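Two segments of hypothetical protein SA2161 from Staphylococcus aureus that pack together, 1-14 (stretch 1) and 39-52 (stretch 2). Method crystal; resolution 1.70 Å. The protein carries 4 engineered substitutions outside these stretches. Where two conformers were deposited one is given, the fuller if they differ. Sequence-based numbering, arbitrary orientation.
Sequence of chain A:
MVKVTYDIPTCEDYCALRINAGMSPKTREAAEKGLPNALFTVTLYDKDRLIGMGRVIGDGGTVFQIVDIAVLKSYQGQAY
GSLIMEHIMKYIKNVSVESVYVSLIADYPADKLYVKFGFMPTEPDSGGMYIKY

Stretch 1, residues 1-14: MVKVTYDIPTCEDY
Stretch 2 39-52: LFTVTLYDKDRLIG

Three waters bridge the residues from Asp7 to Asp13 to Thr43, Tyr45 and Leu50: the Tyr45 hydroxyl OH lies 2.6 Å from water 3 and 2.7 Å from water 4, and water 5 accepts from Leu50 N at 2.9 Å and donates weakly to Asp13 OD2 at 3.3 Å. Water 4 also donates to Asp13 OD1 at 2.6 Å. Water 3 also lies 2.7 Å from Thr43 OG1. The example illustrates a general principle: backbone bonds fix register, and side chains and solvent fill the space that register leaves.

The short strand Lys3 to Thr5 runs antiparallel to strand Phe40 to Asp46, their axes at 160° and 4.8 Å apart at closest approach. Extended torsions (phi/psi -97/134 at Lys3, -137/146 at Thr5) let Lys3 face Tyr45 (CA to CA 5.1 Å) and Thr5 face Thr43 (CA to CA 5.2 Å) as hydrogen-bonded pairs. Lys3 N donates to Tyr45 O at 2.8 Å and Tyr45 N to Lys3 O at 3.0 Å; Thr5 N to Thr43 O and Thr43 N to Thr5 O are both 2.9 Å. Between them, Val4 and Leu44 form a non-hydrogen-bonded pair (CA to CA 4.8 Å).

Alternation sends Val4 and Leu44 to one sheet face. Val4 (chi1 t) places CG2 3.7 Å from Leu44 CD2 (Leu44 m, t) and CG1 3.8 Å from Val42 CG2 (Val42 p); Val2 (t) sets CG1 3.4 Å from Leu44 CB. On the other face stand Lys3, Thr5, Thr43 and Tyr45 (m, chi2 -89°). Thr5 (m) brings CG2 to 3.2 Å from OG1 of Thr43 (p).

Beyond the strand, Tyr6 (phi/psi -103/23, chi1 m, chi2 -22°) receives the edge of Phe40 (t, chi2 83°), whose partly positive hydrogens suit its electron-rich ring face; centroids are 4.7 Å apart, planes at 62°. Pro9 CG rests 4.1 Å from Thr43 CG2, apolar ring and methyl in van der Waals contact. Thr10 (p) caps the following helix, its OG1 accepting from Asp13 N at 3.0 Å, and Asp13 (m) CB lies 3.7 Å from Leu50 CD2 (Leu50 t, p).

Beside the start of stretch 1, a type II' turn from Asp46 to Arg49, with Lys47 at 54/-116, reverses the chain. Lys3 (m, t, chi3 -94°, chi4 -104°) NZ donates to Lys47 O at 2.8 Å, and its charge forms a long salt bridge, NZ to Asp48 OD1 3.7 Å.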

# COMPACT_ATOMS: atom_id res chain seq x y z
N MSE A 1 9.64 -27.77 -14.22
CA MSE A 1 9.36 -26.31 -14.34
C MSE A 1 8.11 -25.93 -13.56
O MSE A 1 7.13 -26.67 -13.52
CB MSE A 1 9.19 -25.89 -15.79
CG MSE A 1 10.50 -25.84 -16.50
SE MSE A 1 10.32 -25.85 -18.43
CE MSE A 1 9.69 -24.01 -18.67
N VAL A 2 8.16 -24.76 -12.95
CA VAL A 2 7.05 -24.33 -12.14
C VAL A 2 5.90 -23.87 -13.04
O VAL A 2 6.11 -23.45 -14.18
CB VAL A 2 7.52 -23.25 -11.16
CG1 VAL A 2 6.37 -22.47 -10.62
CG2 VAL A 2 8.35 -23.88 -10.01
N LYS A 3 4.68 -23.99 -12.54
CA LYS A 3 3.46 -23.56 -13.21
C LYS A 3 3.13 -22.17 -12.65
O LYS A 3 3.14 -22.00 -11.44
CB LYS A 3 2.30 -24.45 -12.78
CG LYS A 3 2.29 -25.91 -13.23
CD LYS A 3 0.92 -26.49 -12.84
CE LYS A 3 0.92 -27.19 -11.50
NZ LYS A 3 0.91 -28.69 -11.61
N VAL A 4 2.80 -21.21 -13.50
CA VAL A 4 2.46 -19.86 -13.05
C VAL A 4 0.97 -19.66 -13.22
O VAL A 4 0.41 -19.87 -14.30
CB VAL A 4 3.14 -18.78 -13.90
CG1 VAL A 4 2.79 -17.39 -13.37
CG2 VAL A 4 4.65 -18.97 -13.89
N THR A 5 0.35 -19.11 -12.18
CA THR A 5 -1.07 -18.97 -12.14
C THR A 5 -1.40 -17.58 -11.58
O THR A 5 -0.65 -17.09 -10.75
CB THR A 5 -1.55 -20.11 -11.23
OG1 THR A 5 -1.75 -21.31 -11.97
CG2 THR A 5 -2.67 -19.75 -10.45
N TYR A 6 -2.47 -16.94 -12.05
CA TYR A 6 -2.99 -15.71 -11.37
C TYR A 6 -4.25 -15.99 -10.53
O TYR A 6 -5.05 -15.06 -10.28
CB TYR A 6 -3.28 -14.58 -12.38
CG TYR A 6 -2.09 -14.14 -13.24
CD1 TYR A 6 -0.76 -14.38 -12.84
CD2 TYR A 6 -2.30 -13.51 -14.46
CE1 TYR A 6 0.32 -13.97 -13.63
CE2 TYR A 6 -1.21 -13.09 -15.27
CZ TYR A 6 0.08 -13.32 -14.84
OH TYR A 6 1.11 -12.92 -15.64
N ASP A 7 -4.43 -17.25 -10.12
CA ASP A 7 -5.64 -17.68 -9.37
C ASP A 7 -5.58 -17.19 -7.93
O ASP A 7 -4.50 -16.98 -7.41
CB ASP A 7 -5.77 -19.21 -9.25
CG ASP A 7 -5.80 -19.96 -10.56
OD1 ASP A 7 -5.69 -21.22 -10.46
OD2 ASP A 7 -5.92 -19.38 -11.66
N ILE A 8 -6.74 -17.07 -7.30
CA ILE A 8 -6.84 -16.84 -5.85
C ILE A 8 -6.26 -18.07 -5.12
O ILE A 8 -6.62 -19.21 -5.45
CB ILE A 8 -8.33 -16.60 -5.44
CG1 ILE A 8 -8.44 -16.06 -4.00
CG2 ILE A 8 -9.18 -17.90 -5.65
CD1 ILE A 8 -9.81 -15.46 -3.67
N PRO A 9 -5.31 -17.85 -4.17
CA PRO A 9 -4.74 -18.96 -3.39
C PRO A 9 -5.78 -19.47 -2.37
O PRO A 9 -6.70 -18.75 -2.03
CB PRO A 9 -3.57 -18.30 -2.64
CG PRO A 9 -3.43 -16.94 -3.18
CD PRO A 9 -4.72 -16.55 -3.80
N THR A 10 -5.64 -20.71 -1.88
CA THR A 10 -6.47 -21.09 -0.73
C THR A 10 -5.95 -20.44 0.55
O THR A 10 -4.79 -20.05 0.60
CB THR A 10 -6.53 -22.61 -0.52
OG1 THR A 10 -5.25 -23.10 -0.10
CG2 THR A 10 -7.00 -23.31 -1.79
N CYS A 11 -6.79 -20.37 1.59
CA CYS A 11 -6.37 -19.76 2.84
C CYS A 11 -5.24 -20.57 3.42
O CYS A 11 -4.24 -20.01 3.87
CB CYS A 11 -7.51 -19.68 3.85
SG CYS A 11 -8.70 -18.39 3.44
N GLU A 12 -5.38 -21.90 3.39
CA GLU A 12 -4.32 -22.75 3.92
C GLU A 12 -3.00 -22.53 3.20
O GLU A 12 -1.98 -22.37 3.86
CB GLU A 12 -4.70 -24.23 3.86
CG GLU A 12 -3.52 -25.14 4.28
CD GLU A 12 -3.93 -26.54 4.64
OE1 GLU A 12 -5.08 -26.93 4.33
OE2 GLU A 12 -3.10 -27.26 5.23
N ASP A 13 -3.02 -22.51 1.86
CA ASP A 13 -1.77 -22.38 1.07
C ASP A 13 -1.11 -21.02 1.36
O ASP A 13 0.12 -20.93 1.53
CB ASP A 13 -2.05 -22.52 -0.43
CG ASP A 13 -2.16 -23.96 -0.89
OD1 ASP A 13 -2.48 -24.16 -2.09
OD2 ASP A 13 -1.89 -24.89 -0.09
N TYR A 14 -1.92 -19.97 1.43
CA TYR A 14 -1.45 -18.63 1.71
C TYR A 14 -0.76 -18.57 3.06
O TYR A 14 0.37 -18.13 3.18
CB TYR A 14 -2.60 -17.62 1.64
CG TYR A 14 -2.25 -16.23 2.14
CD1 TYR A 14 -1.67 -15.31 1.29
CD2 TYR A 14 -2.53 -15.83 3.46
CE1 TYR A 14 -1.35 -14.03 1.70
CE2 TYR A 14 -2.19 -14.54 3.89
CZ TYR A 14 -1.60 -13.65 3.01
OH TYR A 14 -1.27 -12.38 3.43
N LEU A 39 -5.64 -6.51 -6.17
CA LEU A 39 -5.83 -6.22 -7.60
C LEU A 39 -5.26 -7.34 -8.49
O LEU A 39 -5.79 -7.63 -9.57
CB LEU A 39 -5.16 -4.91 -7.97
CG LEU A 39 -5.83 -3.68 -7.39
CD1 LEU A 39 -4.96 -2.45 -7.71
CD2 LEU A 39 -7.27 -3.53 -7.91
N PHE A 40 -4.16 -7.95 -8.02
CA PHE A 40 -3.46 -8.94 -8.81
C PHE A 40 -2.72 -9.88 -7.87
O PHE A 40 -2.14 -9.43 -6.87
CB PHE A 40 -2.47 -8.22 -9.73
CG PHE A 40 -1.56 -9.14 -10.51
CD1 PHE A 40 -2.00 -9.72 -11.71
CD2 PHE A 40 -0.25 -9.38 -10.06
CE1 PHE A 40 -1.14 -10.55 -12.46
CE2 PHE A 40 0.61 -10.22 -10.82
CZ PHE A 40 0.14 -10.80 -12.03
N THR A 41 -2.74 -11.17 -8.20
CA THR A 41 -2.03 -12.19 -7.41
C THR A 41 -1.35 -13.14 -8.36
O THR A 41 -2.00 -13.63 -9.30
CB THR A 41 -3.01 -13.01 -6.51
OG1 THR A 41 -3.75 -12.13 -5.66
CG2 THR A 41 -2.23 -13.98 -5.62
N VAL A 42 -0.07 -13.42 -8.13
CA VAL A 42 0.64 -14.46 -8.91
C VAL A 42 1.08 -15.55 -7.95
O VAL A 42 1.53 -15.27 -6.84
CB VAL A 42 2.01 -13.93 -9.56
CG1 VAL A 42 2.93 -13.16 -8.59
CG2 VAL A 42 2.78 -15.07 -10.31
N THR A 43 0.92 -16.79 -8.38
CA THR A 43 1.31 -17.96 -7.60
C THR A 43 2.11 -18.92 -8.48
O THR A 43 1.86 -19.03 -9.69
CB THR A 43 0.09 -18.71 -6.98
OG1 THR A 43 -0.98 -18.76 -7.94
CG2 THR A 43 -0.40 -17.96 -5.68
N LEU A 44 3.11 -19.54 -7.87
CA LEU A 44 4.01 -20.49 -8.52
C LEU A 44 3.86 -21.83 -7.85
O LEU A 44 3.90 -21.94 -6.62
CB LEU A 44 5.46 -20.05 -8.37
CG LEU A 44 5.81 -18.65 -8.86
CD1 LEU A 44 7.29 -18.42 -8.60
CD2 LEU A 44 5.53 -18.41 -10.31
N TYR A 45 3.74 -22.87 -8.67
CA TYR A 45 3.56 -24.22 -8.15
C TYR A 45 4.63 -25.15 -8.73
O TYR A 45 4.93 -25.10 -9.94
CB TYR A 45 2.19 -24.78 -8.51
CG TYR A 45 1.02 -24.12 -7.84
CD1 TYR A 45 0.56 -24.58 -6.61
CD2 TYR A 45 0.33 -23.07 -8.44
CE1 TYR A 45 -0.53 -24.01 -5.98
CE2 TYR A 45 -0.78 -22.49 -7.82
CZ TYR A 45 -1.20 -22.97 -6.59
OH TYR A 45 -2.30 -22.37 -5.96
N ASP A 46 5.20 -25.99 -7.87
CA ASP A 46 6.13 -27.03 -8.27
C ASP A 46 5.31 -28.30 -8.12
O ASP A 46 5.01 -28.70 -6.98
CB ASP A 46 7.36 -27.08 -7.33
CG ASP A 46 8.35 -28.17 -7.73
OD1 ASP A 46 8.06 -28.92 -8.68
OD2 ASP A 46 9.44 -28.32 -7.10
N LYS A 47 4.93 -28.88 -9.27
CA LYS A 47 3.96 -29.99 -9.33
C LYS A 47 2.69 -29.51 -8.60
O LYS A 47 2.09 -28.53 -9.03
CB LYS A 47 4.58 -31.30 -8.81
CG LYS A 47 5.71 -31.76 -9.75
CD LYS A 47 6.35 -33.07 -9.28
CE LYS A 47 7.88 -32.93 -9.28
NZ LYS A 47 8.56 -34.21 -8.94
N ASP A 48 2.30 -30.13 -7.50
CA ASP A 48 1.09 -29.69 -6.80
C ASP A 48 1.36 -28.91 -5.51
O ASP A 48 0.47 -28.75 -4.68
CB ASP A 48 0.15 -30.87 -6.53
CG ASP A 48 -0.40 -31.48 -7.80
OD1 ASP A 48 -0.19 -30.91 -8.90
OD2 ASP A 48 -1.03 -32.56 -7.67
N ARG A 49 2.57 -28.38 -5.37
CA ARG A 49 2.91 -27.61 -4.17
C ARG A 49 3.08 -26.14 -4.49
O ARG A 49 3.83 -25.79 -5.43
CB ARG A 49 4.20 -28.11 -3.55
CG ARG A 49 4.56 -27.41 -2.24
CD ARG A 49 5.90 -27.88 -1.72
NE ARG A 49 6.11 -27.39 -0.35
CZ ARG A 49 7.26 -27.45 0.29
NH1 ARG A 49 8.35 -27.95 -0.30
NH2 ARG A 49 7.33 -26.95 1.52
N LEU A 50 2.44 -25.29 -3.68
CA LEU A 50 2.64 -23.84 -3.84
C LEU A 50 4.03 -23.50 -3.29
O LEU A 50 4.30 -23.79 -2.12
CB LEU A 50 1.60 -23.04 -3.04
CG LEU A 50 1.68 -21.51 -3.15
CD1 LEU A 50 1.35 -21.01 -4.54
CD2 LEU A 50 0.76 -20.82 -2.14
N ILE A 51 4.87 -22.86 -4.11
CA ILE A 51 6.20 -22.49 -3.65
C ILE A 51 6.46 -20.96 -3.55
O ILE A 51 7.45 -20.53 -2.95
CB ILE A 51 7.29 -23.24 -4.42
CG1 ILE A 51 7.43 -22.74 -5.86
CG2 ILE A 51 6.99 -24.76 -4.36
CD1 ILE A 51 8.22 -21.46 -5.99
N GLY A 52 5.57 -20.16 -4.15
CA GLY A 52 5.79 -18.72 -4.17
C GLY A 52 4.56 -17.94 -4.57
O GLY A 52 3.65 -18.48 -5.21
O HOH W 1 5.37 -28.04 -12.11
O HOH W 2 -5.06 -12.45 -9.14
O HOH W 3 -3.10 -20.02 -6.77
O HOH W 4 -3.84 -22.78 -3.79
O HOH W 5 0.66 -26.31 -1.66